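Long-range contacts in endo-beta-1,4-mannanase (Alicyclobacillus acidocaldarius, PDB 4CD7), which hydrolyses beta-1,4-mannosidic linkages within mannan chains, as an endo-acting member of glycoside hydrolase family 113: residues A50-M55 with K93-C98; V148-T153 with T178-H183; I198-Y203 with L227-V232; D207-R212 with E263-A268. All coordinates share one frame; numbering follows the deposited sequence.

Interaction 1. Residues A50-M55 with K93-C98; sequences AFAGLM and KPTVNC. With BMA (beta-D-mannopyranose), chain F.
One face of the Phe51 ring rests on Pro94, whose CA sits over it as a CH-pi contact, 4.0 Å from the ring centroid and displaced toward the rim. Pro94 CB reaches the far end of the ring, 3.5 Å from Phe51 CZ. The same ring meets Tyr134 of helix 120-140 edge-to-face. CG of Phe51 stands between the backbone N and carbonyl carbon (chi1 66°), and this folds the ring across onto the neighbouring strand. If Phe51 were an alanine, Pro94 would probably lose the ring over its CA and CB, and Tyr134 its edge-to-face mate, leaving a gap beside helix 120-140. Proline has no N-H to give, but none is needed here: the donors on its strand are Thr95 and Asn97. The strands are neighbouring parallel staves of a TIM barrel, joined by a beta-alpha-beta crossover through helix 73-85. Five backbone hydrogen bonds link them, among them Met55 N to Asn97 O at 2.7 Å. On the face that carries Phe51, Met55 lays CG and SD alongside Val96 CG2, SD at 3.6 Å. On the other face, turned to the sugar site, the methyl of Ala52 lies 3.7 Å from Asn97 ND2. Asn97 ND2 makes a weak hydrogen bond to O6 of a bound beta-mannose (2.9 Å), while Arg104 holds OD1. Lys93 runs out extended on this same face, carrying NZ to Glu231 and Asn180.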
# COMPACT_ATOMS: atom_id res chain seq x y z
N ALA A 50 2.36 4.59 5.08
CA ALA A 50 2.32 3.18 5.37
C ALA A 50 3.30 2.82 6.50
O ALA A 50 4.43 3.29 6.52
CB ALA A 50 2.65 2.38 4.11
N PHE A 51 2.86 1.96 7.41
CA PHE A 51 3.70 1.54 8.53
C PHE A 51 3.22 0.18 9.03
O PHE A 51 2.08 -0.21 8.78
CB PHE A 51 3.64 2.57 9.68
CG PHE A 51 2.29 2.68 10.34
CD1 PHE A 51 1.29 3.49 9.80
CD2 PHE A 51 2.01 1.98 11.50
CE1 PHE A 51 0.03 3.56 10.39
CE2 PHE A 51 0.77 2.07 12.10
CZ PHE A 51 -0.22 2.87 11.55
N ALA A 52 4.09 -0.53 9.73
CA ALA A 52 3.78 -1.89 10.15
C ALA A 52 3.93 -2.06 11.65
O ALA A 52 4.99 -1.76 12.23
CB ALA A 52 4.66 -2.87 9.41
N GLY A 53 2.87 -2.58 12.26
CA GLY A 53 2.94 -3.19 13.59
C GLY A 53 3.69 -4.50 13.47
O GLY A 53 4.03 -4.91 12.36
N LEU A 54 3.97 -5.15 14.60
CA LEU A 54 4.83 -6.33 14.60
C LEU A 54 4.23 -7.51 15.37
O LEU A 54 3.81 -7.37 16.51
CB LEU A 54 6.19 -6.01 15.23
CG LEU A 54 7.23 -5.35 14.34
CD1 LEU A 54 8.55 -5.36 15.12
CD2 LEU A 54 7.39 -5.99 12.97
N MET A 55 4.21 -8.66 14.69
CA MET A 55 3.98 -9.95 15.31
C MET A 55 5.34 -10.64 15.54
O MET A 55 6.24 -10.48 14.75
CB MET A 55 3.13 -10.82 14.39
CG MET A 55 1.67 -10.36 14.33
SD MET A 55 0.81 -11.00 12.89
CE MET A 55 0.66 -12.73 13.34
N LYS A 93 -2.33 3.71 5.85
CA LYS A 93 -2.20 2.27 5.68
C LYS A 93 -1.40 1.60 6.81
O LYS A 93 -0.19 1.42 6.72
CB LYS A 93 -1.56 1.98 4.33
CG LYS A 93 -1.35 0.49 4.01
CD LYS A 93 -0.86 0.38 2.59
CE LYS A 93 -0.28 -0.97 2.32
NZ LYS A 93 0.02 -1.10 0.90
N PRO A 94 -2.08 1.24 7.89
CA PRO A 94 -1.47 0.39 8.92
C PRO A 94 -1.50 -1.04 8.42
O PRO A 94 -2.51 -1.49 7.89
CB PRO A 94 -2.39 0.57 10.14
CG PRO A 94 -3.65 1.13 9.62
CD PRO A 94 -3.46 1.63 8.22
N THR A 95 -0.41 -1.74 8.57
CA THR A 95 -0.38 -3.18 8.31
C THR A 95 0.46 -3.86 9.41
O THR A 95 0.73 -3.26 10.47
CB THR A 95 0.06 -3.50 6.85
OG1 THR A 95 -0.17 -4.89 6.56
CG2 THR A 95 1.48 -3.19 6.60
N VAL A 96 0.80 -5.12 9.18
CA VAL A 96 1.50 -5.92 10.17
C VAL A 96 2.57 -6.77 9.51
O VAL A 96 2.35 -7.33 8.44
CB VAL A 96 0.53 -6.78 10.99
CG1 VAL A 96 -0.23 -7.80 10.11
CG2 VAL A 96 1.24 -7.47 12.16
N ASN A 97 3.75 -6.79 10.13
CA ASN A 97 4.87 -7.64 9.75
C ASN A 97 5.21 -8.61 10.88
O ASN A 97 4.78 -8.45 12.02
CB ASN A 97 6.11 -6.82 9.39
CG ASN A 97 6.03 -6.12 8.02
OD1 ASN A 97 5.16 -6.39 7.19
ND2 ASN A 97 6.99 -5.22 7.77
N CYS A 98 5.96 -9.65 10.53
CA CYS A 98 6.46 -10.60 11.50
C CYS A 98 7.94 -10.36 11.73
O CYS A 98 8.69 -10.17 10.77
CB CYS A 98 6.28 -12.03 10.99
SG CYS A 98 4.57 -12.56 10.87
C1 BMA F . 9.16 -4.28 1.25
C2 BMA F . 10.21 -3.18 1.16
C3 BMA F . 11.38 -3.67 2.00
C4 BMA F . 10.90 -3.87 3.43
C5 BMA F . 9.71 -4.84 3.52
C6 BMA F . 9.13 -4.89 4.94
O2 BMA F . 9.65 -1.94 1.63
O3 BMA F . 12.50 -2.79 1.93
O4 BMA F . 11.99 -4.39 4.21
O5 BMA F . 8.68 -4.43 2.60
O6 BMA F . 7.89 -5.62 5.00

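Interaction 2. Residues V148-T153 with T178-H183; sequences VGCEMT and TYNCNH. With BMA (beta-D-mannopyranose), chain C; MAN (alpha-D-mannopyranose), chain B; IFM (5-hydroxymethyl-3,4-dihydroxypiperidine), chain E.
The hydroxyl of Tyr179 is gripped twice: it accepts the N-H of Met152, with OH and N 3.0 Å apart, and is hydrogen-bonded to the carboxylate of Glu156. CG is trans to the tyrosine's N (chi1 170°), which brings Tyr179 CE1 to 3.5 Å from Gly149 C. Glycine fits this spot, since a CB on it would fall 2.7 Å from Tyr179 CE1. With a phenylalanine in place of Tyr179, the Met152 N-H and Glu156 would probably both be left without their mate, and the inverse gamma turn centred on Met152 less firmly fixed. The turn starts at Glu151, which accepts hydrogen bonds at OE2 from the ring N of the bound piperidine (2.7 Å) and at OE1 from a mannose O4, consistent with the acid/base of related glycosidases. Asn180 bonds through both its N and its O, to Gly149 O and Glu151 N, in a parallel pair. Asn182 OD1 takes a mannose O6 (2.6 Å), and its ND2 points almost straight (176°) at O3 of the alpha-mannose. Helix 159-172 connects the two strands, packing on Val148 and Met152, while strands 89-98 and 197-201 continue the barrel beyond them.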
# COMPACT_ATOMS: atom_id res chain seq x y z
N VAL A 148 -7.67 -0.93 5.09
CA VAL A 148 -7.99 -1.81 6.22
C VAL A 148 -7.17 -3.10 6.23
O VAL A 148 -7.16 -3.83 7.23
CB VAL A 148 -9.52 -2.08 6.30
CG1 VAL A 148 -9.99 -2.94 5.13
CG2 VAL A 148 -9.89 -2.70 7.65
N GLY A 149 -6.45 -3.38 5.15
CA GLY A 149 -5.54 -4.49 5.18
C GLY A 149 -4.74 -4.58 3.91
O GLY A 149 -5.07 -3.93 2.93
N CYS A 150 -3.69 -5.40 3.96
CA CYS A 150 -2.72 -5.50 2.88
C CYS A 150 -2.18 -6.92 2.73
O CYS A 150 -1.45 -7.41 3.60
CB CYS A 150 -1.56 -4.53 3.15
SG CYS A 150 -0.27 -4.53 1.89
N GLU A 151 -2.53 -7.57 1.61
CA GLU A 151 -1.96 -8.85 1.20
C GLU A 151 -2.21 -9.99 2.19
O GLU A 151 -1.37 -10.89 2.33
CB GLU A 151 -0.46 -8.71 0.93
CG GLU A 151 -0.09 -7.75 -0.20
CD GLU A 151 1.41 -7.52 -0.34
OE1 GLU A 151 2.25 -8.19 0.34
OE2 GLU A 151 1.78 -6.62 -1.12
N MET A 152 -3.38 -10.00 2.85
CA MET A 152 -3.63 -10.95 3.93
C MET A 152 -4.25 -12.23 3.37
O MET A 152 -5.36 -12.63 3.74
CB MET A 152 -4.50 -10.34 5.02
CG MET A 152 -3.97 -9.03 5.60
SD MET A 152 -2.35 -9.16 6.38
CE MET A 152 -2.73 -10.05 7.88
N THR A 153 -3.53 -12.88 2.45
CA THR A 153 -4.13 -14.00 1.73
C THR A 153 -4.68 -15.13 2.62
O THR A 153 -5.78 -15.57 2.40
CB THR A 153 -3.14 -14.53 0.69
OG1 THR A 153 -2.91 -13.50 -0.28
CG2 THR A 153 -3.70 -15.81 -0.02
N THR A 178 -10.56 1.18 1.58
CA THR A 178 -10.20 0.10 0.68
C THR A 178 -9.58 -1.05 1.45
O THR A 178 -9.19 -0.90 2.60
CB THR A 178 -9.22 0.60 -0.42
OG1 THR A 178 -9.09 -0.38 -1.45
CG2 THR A 178 -7.83 0.95 0.18
N TYR A 179 -9.55 -2.21 0.81
CA TYR A 179 -8.72 -3.34 1.23
C TYR A 179 -7.82 -3.64 0.03
O TYR A 179 -8.31 -3.72 -1.10
CB TYR A 179 -9.56 -4.59 1.62
CG TYR A 179 -8.73 -5.80 1.82
CD1 TYR A 179 -7.94 -5.96 2.97
CD2 TYR A 179 -8.66 -6.80 0.85
CE1 TYR A 179 -7.11 -7.05 3.15
CE2 TYR A 179 -7.83 -7.90 1.04
CZ TYR A 179 -7.07 -8.04 2.18
OH TYR A 179 -6.22 -9.14 2.33
N ASN A 180 -6.53 -3.87 0.31
CA ASN A 180 -5.44 -4.10 -0.63
C ASN A 180 -5.10 -5.62 -0.63
O ASN A 180 -4.41 -6.14 0.24
CB ASN A 180 -4.29 -3.18 -0.16
CG ASN A 180 -2.93 -3.37 -0.85
OD1 ASN A 180 -1.96 -2.68 -0.44
ND2 ASN A 180 -2.82 -4.23 -1.85
N CYS A 181 -5.61 -6.33 -1.63
CA CYS A 181 -5.30 -7.77 -1.77
C CYS A 181 -4.01 -7.95 -2.56
O CYS A 181 -3.51 -7.00 -3.18
CB CYS A 181 -6.45 -8.54 -2.46
SG CYS A 181 -6.65 -8.22 -4.22
N ASN A 182 -3.46 -9.15 -2.50
CA ASN A 182 -2.25 -9.46 -3.28
C ASN A 182 -2.62 -9.64 -4.75
O ASN A 182 -3.76 -9.97 -5.08
CB ASN A 182 -1.55 -10.72 -2.75
CG ASN A 182 -0.09 -10.78 -3.16
OD1 ASN A 182 0.54 -9.74 -3.37
ND2 ASN A 182 0.46 -11.99 -3.31
N HIS A 183 -1.66 -9.42 -5.64
CA HIS A 183 -1.89 -9.75 -7.04
C HIS A 183 -2.33 -11.20 -7.11
O HIS A 183 -1.78 -12.09 -6.41
CB HIS A 183 -0.64 -9.52 -7.90
CG HIS A 183 0.56 -10.25 -7.42
ND1 HIS A 183 0.95 -11.46 -7.95
CD2 HIS A 183 1.46 -9.97 -6.44
CE1 HIS A 183 2.03 -11.89 -7.33
NE2 HIS A 183 2.35 -11.01 -6.40
C1 BMA C . 5.21 -12.03 -1.69
C2 BMA C . 6.37 -11.66 -0.76
C3 BMA C . 5.98 -10.43 0.06
C4 BMA C . 5.42 -9.32 -0.81
C5 BMA C . 4.34 -9.82 -1.77
C6 BMA C . 3.92 -8.73 -2.74
O2 BMA C . 7.56 -11.38 -1.50
O3 BMA C . 7.08 -9.92 0.83
O4 BMA C . 4.82 -8.36 0.05
O5 BMA C . 4.83 -10.92 -2.51
O6 BMA C . 3.08 -9.28 -3.76
C1 MAN B . 4.00 -15.68 -5.14
C2 MAN B . 3.13 -14.46 -4.92
C3 MAN B . 4.03 -13.42 -4.27
C4 MAN B . 4.57 -13.98 -2.94
C5 MAN B . 5.15 -15.40 -3.07
C6 MAN B . 5.27 -16.04 -1.69
O1 MAN B . 4.71 -15.72 -6.38
O2 MAN B . 2.01 -14.80 -4.10
O3 MAN B . 3.33 -12.21 -4.05
O4 MAN B . 5.61 -13.14 -2.49
O5 MAN B . 4.40 -16.28 -3.92
O6 MAN B . 6.53 -16.65 -1.60
O4 IFM E . 7.93 -4.22 0.57
C4 IFM E . 6.85 -5.11 0.29
C3 IFM E . 5.69 -4.86 1.25
O3 IFM E . 6.08 -5.39 2.53
C2 IFM E . 4.36 -5.51 0.82
N IFM E . 4.19 -5.62 -0.62
C1 IFM E . 5.31 -5.79 -1.52
C5 IFM E . 6.47 -4.89 -1.16
C6 IFM E . 7.64 -5.16 -2.10
O6 IFM E . 8.12 -6.49 -2.00
O HOH W 1 -4.15 -11.02 -0.59
O HOH W 2 -1.46 -14.28 -2.48

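Interaction 3. Residues I198-Y203 with L227-V232; sequences ISSSAY and LFFMEV. With IFM (5-hydroxymethyl-3,4-dihydroxypiperidine), chain E; BMA (beta-D-mannopyranose), chain C.
Glu231 threads its side chain between Ser201 and Tyr203. Its CB lies 3.5 Å from Tyr203 OH, and its CG passes Ser201 OG at 3.4 Å, a hydroxyl hydrogen-bonded to Glu151. Beyond CG the chain is extended, and the carboxylate arrives at the sugar site. There OE1 receives the Tyr203 hydroxyl (OH to Glu231 OE1 2.6 Å) on its anti lone pair, and also a hydrogen bond from the ring nitrogen of the bound piperidine, N to OE1 again 2.6 Å. Glu231 OE1 lies in the plane of the tyrosine ring, at its edge, with the carboxylate turned 89° to that ring. OE2 pairs with Lys93, and bonds at both oxygens probably fix the carboxylate's rotation. A glutamate here is consistent with the nucleophile of related retaining glycosidases. Tyrosine suits its post because the hydroxyl holds the carboxylate while the ring beside it touches the ligand, Tyr203 CE2 standing 3.4 Å from piperidine C1. Behind them the chain turns a corner at Met230 and Glu231, both of whose N-H groups bond weakly to Ser200 O. Ala202, with only a methyl, sits close over the Phe229 ring face, CB 3.6 Å from the centroid. Strand 176-182 flanks Ser199 to Ser201 and strand 275-283 flanks the other member, while helix 209-223, joining the pair, packs on Ile198, Ala202, Leu227 and Phe229.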
# COMPACT_ATOMS: atom_id res chain seq x y z
N ILE A 198 -11.90 -1.29 -4.67
CA ILE A 198 -11.11 -2.51 -4.77
C ILE A 198 -9.65 -2.12 -5.03
O ILE A 198 -9.38 -1.29 -5.89
CB ILE A 198 -11.60 -3.39 -5.94
CG1 ILE A 198 -13.05 -3.82 -5.71
CG2 ILE A 198 -10.72 -4.61 -6.14
CD1 ILE A 198 -13.76 -4.44 -6.92
N SER A 199 -8.71 -2.74 -4.32
CA SER A 199 -7.31 -2.41 -4.62
C SER A 199 -6.42 -3.61 -4.47
O SER A 199 -6.75 -4.55 -3.73
CB SER A 199 -6.79 -1.22 -3.79
OG SER A 199 -6.60 -1.53 -2.40
N SER A 200 -5.32 -3.61 -5.22
CA SER A 200 -4.36 -4.70 -5.14
C SER A 200 -2.91 -4.26 -5.18
O SER A 200 -2.58 -3.13 -5.56
CB SER A 200 -4.60 -5.76 -6.23
OG SER A 200 -4.38 -5.21 -7.51
N SER A 201 -2.06 -5.19 -4.75
CA SER A 201 -0.61 -5.10 -4.85
C SER A 201 -0.25 -5.72 -6.18
O SER A 201 0.03 -6.93 -6.29
CB SER A 201 0.07 -5.87 -3.71
OG SER A 201 0.01 -5.16 -2.46
N ALA A 202 -0.28 -4.88 -7.20
CA ALA A 202 -0.26 -5.31 -8.58
C ALA A 202 1.14 -5.53 -9.16
O ALA A 202 1.48 -4.96 -10.21
CB ALA A 202 -1.01 -4.28 -9.41
N TYR A 203 1.90 -6.41 -8.52
CA TYR A 203 3.27 -6.73 -8.93
C TYR A 203 3.26 -7.81 -10.02
O TYR A 203 3.78 -8.89 -9.85
CB TYR A 203 4.06 -7.19 -7.72
CG TYR A 203 4.24 -6.10 -6.66
CD1 TYR A 203 5.17 -5.09 -6.84
CD2 TYR A 203 3.51 -6.12 -5.47
CE1 TYR A 203 5.36 -4.11 -5.87
CE2 TYR A 203 3.69 -5.15 -4.49
CZ TYR A 203 4.63 -4.15 -4.69
OH TYR A 203 4.85 -3.18 -3.73
N LEU A 227 -11.53 0.03 -9.29
CA LEU A 227 -10.36 -0.77 -8.92
C LEU A 227 -9.12 0.10 -9.13
O LEU A 227 -8.99 0.79 -10.16
CB LEU A 227 -10.28 -2.03 -9.79
CG LEU A 227 -9.24 -3.09 -9.41
CD1 LEU A 227 -9.73 -4.45 -9.87
CD2 LEU A 227 -7.87 -2.80 -10.02
N PHE A 228 -8.22 0.10 -8.16
CA PHE A 228 -6.92 0.74 -8.35
C PHE A 228 -5.83 -0.11 -7.73
O PHE A 228 -6.13 -1.13 -7.10
CB PHE A 228 -6.94 2.19 -7.85
CG PHE A 228 -6.79 2.37 -6.36
CD1 PHE A 228 -7.87 2.24 -5.50
CD2 PHE A 228 -5.56 2.74 -5.82
CE1 PHE A 228 -7.72 2.44 -4.13
CE2 PHE A 228 -5.39 2.92 -4.45
CZ PHE A 228 -6.48 2.78 -3.60
N PHE A 229 -4.58 0.26 -7.97
CA PHE A 229 -3.47 -0.46 -7.38
C PHE A 229 -2.95 0.25 -6.12
O PHE A 229 -2.38 1.35 -6.22
CB PHE A 229 -2.34 -0.63 -8.41
CG PHE A 229 -2.76 -1.28 -9.71
CD1 PHE A 229 -3.72 -2.28 -9.74
CD2 PHE A 229 -2.20 -0.87 -10.91
CE1 PHE A 229 -4.09 -2.87 -10.94
CE2 PHE A 229 -2.57 -1.44 -12.11
CZ PHE A 229 -3.52 -2.45 -12.13
N MET A 230 -3.14 -0.36 -4.94
CA MET A 230 -2.62 0.24 -3.70
C MET A 230 -1.11 0.04 -3.51
O MET A 230 -0.48 0.79 -2.74
CB MET A 230 -3.36 -0.30 -2.48
CG MET A 230 -4.45 0.59 -1.93
SD MET A 230 -3.86 2.19 -1.37
CE MET A 230 -2.84 1.75 0.01
N GLU A 231 -0.52 -0.90 -4.24
CA GLU A 231 0.96 -0.98 -4.37
C GLU A 231 1.27 -1.38 -5.81
O GLU A 231 0.62 -2.26 -6.34
CB GLU A 231 1.59 -2.07 -3.49
CG GLU A 231 1.28 -2.02 -2.02
CD GLU A 231 2.23 -2.86 -1.17
OE1 GLU A 231 3.23 -3.41 -1.69
OE2 GLU A 231 1.94 -3.00 0.04
N VAL A 232 2.26 -0.74 -6.42
CA VAL A 232 2.82 -1.20 -7.69
C VAL A 232 4.21 -0.61 -7.83
O VAL A 232 4.44 0.55 -7.52
CB VAL A 232 1.85 -0.86 -8.87
CG1 VAL A 232 1.75 0.64 -9.13
CG2 VAL A 232 2.23 -1.64 -10.09
O4 IFM E . 7.93 -4.22 0.57
C4 IFM E . 6.85 -5.11 0.29
C3 IFM E . 5.69 -4.86 1.25
O3 IFM E . 6.08 -5.39 2.53
C2 IFM E . 4.36 -5.51 0.82
N IFM E . 4.19 -5.62 -0.62
C1 IFM E . 5.31 -5.79 -1.52
C5 IFM E . 6.47 -4.89 -1.16
C6 IFM E . 7.64 -5.16 -2.10
O6 IFM E . 8.12 -6.49 -2.00
C1 BMA C . 5.21 -12.03 -1.69
C2 BMA C . 6.37 -11.66 -0.76
C3 BMA C . 5.98 -10.43 0.06
C4 BMA C . 5.42 -9.32 -0.81
C5 BMA C . 4.34 -9.82 -1.77
C6 BMA C . 3.92 -8.73 -2.74
O2 BMA C . 7.56 -11.38 -1.50
O3 BMA C . 7.08 -9.92 0.83
O4 BMA C . 4.82 -8.36 0.05
O5 BMA C . 4.83 -10.92 -2.51
O6 BMA C . 3.08 -9.28 -3.76

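Interaction 4. Residues D207-R212 with E263-A268; sequences DRWRDR and EAMFAA
Aromatic contacts come first, and they belong to Trp209 and Met265. The CG methylene of Met265 lies over the face of the indole's six-membered ring of Trp209, 3.6 Å from its centroid and 11° off the normal. The sulfur follows as a Met-aromatic contact: Met265 SD is 4.2 Å from the same Trp209 centroid but approaches obliquely. The two side chains lie side by side and point the same way, because Met265 leaves its backbone extended, CG trans to N (chi1 179°), and bends only at chi3. Methionine suits the place, being long and flexible enough to follow a flat ring. Tyr204 and Phe261 also meet the tryptophan edge-to-face. Aliphatic contacts complete the seam. Ala268 CB presses on Trp209 CB at 3.6 Å, and one turn earlier Ala264 CB stands 4.3 Å from Trp209 CD1; these small alanines let the helices come near enough for the indole to fill the space between. No hydrogen bond crosses between the segments, and the seam is apolar throughout. At its inner side the benzo end of Trp209 and the sulfur of Met265 both reach Val232, on the barrel strand beneath. Such an arrangement is characteristic of adjacent outer helices in a TIM barrel, where large apolar side chains fill the layer between helices and strands.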
# COMPACT_ATOMS: atom_id res chain seq x y z
N ASP A 207 5.83 -9.25 -18.56
CA ASP A 207 5.19 -9.93 -19.68
C ASP A 207 3.73 -10.35 -19.39
O ASP A 207 3.07 -10.93 -20.26
CB ASP A 207 6.06 -11.11 -20.19
CG ASP A 207 6.10 -12.31 -19.24
OD1 ASP A 207 5.83 -12.17 -18.03
OD2 ASP A 207 6.41 -13.43 -19.71
N ARG A 208 3.21 -10.06 -18.20
CA ARG A 208 1.83 -10.49 -17.86
C ARG A 208 0.79 -9.39 -17.89
O ARG A 208 -0.43 -9.67 -17.88
CB ARG A 208 1.79 -11.19 -16.51
CG ARG A 208 2.62 -12.48 -16.40
CD ARG A 208 2.53 -13.38 -17.64
NE ARG A 208 1.18 -13.88 -17.86
CZ ARG A 208 0.67 -14.94 -17.25
NH1 ARG A 208 1.41 -15.63 -16.38
NH2 ARG A 208 -0.57 -15.34 -17.50
N TRP A 209 1.23 -8.14 -17.89
CA TRP A 209 0.33 -7.01 -17.91
C TRP A 209 -0.65 -7.16 -19.07
O TRP A 209 -1.85 -6.99 -18.90
CB TRP A 209 1.11 -5.69 -17.99
CG TRP A 209 1.71 -5.31 -16.68
CD1 TRP A 209 3.02 -5.47 -16.29
CD2 TRP A 209 1.03 -4.74 -15.57
NE1 TRP A 209 3.18 -5.04 -14.99
CE2 TRP A 209 1.98 -4.58 -14.53
CE3 TRP A 209 -0.29 -4.37 -15.34
CZ2 TRP A 209 1.63 -4.04 -13.28
CZ3 TRP A 209 -0.63 -3.85 -14.09
CH2 TRP A 209 0.33 -3.69 -13.09
N ARG A 210 -0.12 -7.50 -20.25
CA ARG A 210 -0.95 -7.57 -21.44
C ARG A 210 -2.15 -8.52 -21.30
O ARG A 210 -3.21 -8.28 -21.89
CB ARG A 210 -0.11 -7.96 -22.66
CG ARG A 210 0.54 -9.31 -22.52
CD ARG A 210 1.35 -9.65 -23.74
NE ARG A 210 0.49 -9.99 -24.86
CZ ARG A 210 0.92 -10.46 -26.02
NH1 ARG A 210 2.21 -10.61 -26.25
NH2 ARG A 210 0.03 -10.78 -26.95
N ASP A 211 -2.00 -9.58 -20.52
CA ASP A 211 -3.07 -10.56 -20.43
C ASP A 211 -3.79 -10.61 -19.07
O ASP A 211 -4.78 -11.38 -18.93
CB ASP A 211 -2.58 -11.95 -20.90
CG ASP A 211 -1.36 -12.43 -20.16
OD1 ASP A 211 -1.24 -12.18 -18.97
OD2 ASP A 211 -0.53 -13.10 -20.79
N ARG A 212 -3.35 -9.78 -18.11
CA ARG A 212 -4.00 -9.69 -16.79
C ARG A 212 -5.18 -8.72 -16.81
O ARG A 212 -6.15 -8.86 -16.05
CB ARG A 212 -3.01 -9.27 -15.70
CG ARG A 212 -3.63 -9.28 -14.30
CD ARG A 212 -4.16 -10.65 -13.88
NE ARG A 212 -4.63 -10.61 -12.48
CZ ARG A 212 -5.40 -11.52 -11.88
NH1 ARG A 212 -5.85 -12.61 -12.50
NH2 ARG A 212 -5.77 -11.31 -10.63
N GLU A 263 6.97 1.06 -18.16
CA GLU A 263 6.56 1.17 -19.57
C GLU A 263 5.56 0.07 -19.95
O GLU A 263 4.54 0.32 -20.60
CB GLU A 263 7.81 1.10 -20.45
CG GLU A 263 8.62 2.39 -20.37
CD GLU A 263 10.03 2.26 -20.90
OE1 GLU A 263 10.52 1.13 -21.17
OE2 GLU A 263 10.66 3.31 -21.06
N ALA A 264 5.83 -1.16 -19.49
CA ALA A 264 4.90 -2.28 -19.74
C ALA A 264 3.53 -2.09 -19.10
O ALA A 264 2.48 -2.35 -19.72
CB ALA A 264 5.52 -3.59 -19.27
N MET A 265 3.54 -1.63 -17.85
CA MET A 265 2.30 -1.38 -17.11
C MET A 265 1.47 -0.28 -17.78
O MET A 265 0.26 -0.43 -18.01
CB MET A 265 2.62 -1.01 -15.67
CG MET A 265 1.39 -0.72 -14.83
SD MET A 265 1.79 -0.32 -13.12
CE MET A 265 2.68 1.21 -13.34
N PHE A 266 2.12 0.84 -18.07
CA PHE A 266 1.41 1.97 -18.66
C PHE A 266 0.91 1.65 -20.08
O PHE A 266 -0.10 2.16 -20.52
CB PHE A 266 2.28 3.22 -18.69
CG PHE A 266 2.55 3.83 -17.34
CD1 PHE A 266 1.57 3.93 -16.38
CD2 PHE A 266 3.79 4.39 -17.06
CE1 PHE A 266 1.85 4.52 -15.15
CE2 PHE A 266 4.08 4.98 -15.84
CZ PHE A 266 3.09 5.05 -14.89
N ALA A 267 1.64 0.80 -20.80
CA ALA A 267 1.19 0.39 -22.12
C ALA A 267 -0.10 -0.40 -22.05
O ALA A 267 -0.98 -0.22 -22.87
CB ALA A 267 2.27 -0.43 -22.79
N ALA A 268 -0.18 -1.29 -21.06
CA ALA A 268 -1.27 -2.26 -20.96
C ALA A 268 -2.54 -1.67 -20.36
O ALA A 268 -3.64 -2.03 -20.77
CB ALA A 268 -0.82 -3.46 -20.14

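From the N terminus, interaction 1 closes the crossover through helix 73-85, joining strands 46-55 and 89-98. Interaction 2 opens only after that loop is shut and closes the next, through helix 159-172; interaction 3 then does the same through helix 209-223, so the three stand in series round one closed barrel. Interaction 4 crosses interaction 3: residues 207-212 lie inside its loop, and 263-268 follow its second strand, tying two outer helices to each other and to the barrel wall. Inside, Lys93 links interaction 1 to both 2 and 3, and Glu151 reaches Ser201. Interactions 2 and 3 share the bound piperidine, whereas interactions 1 and 4 lie on opposite sides of the chain's centre.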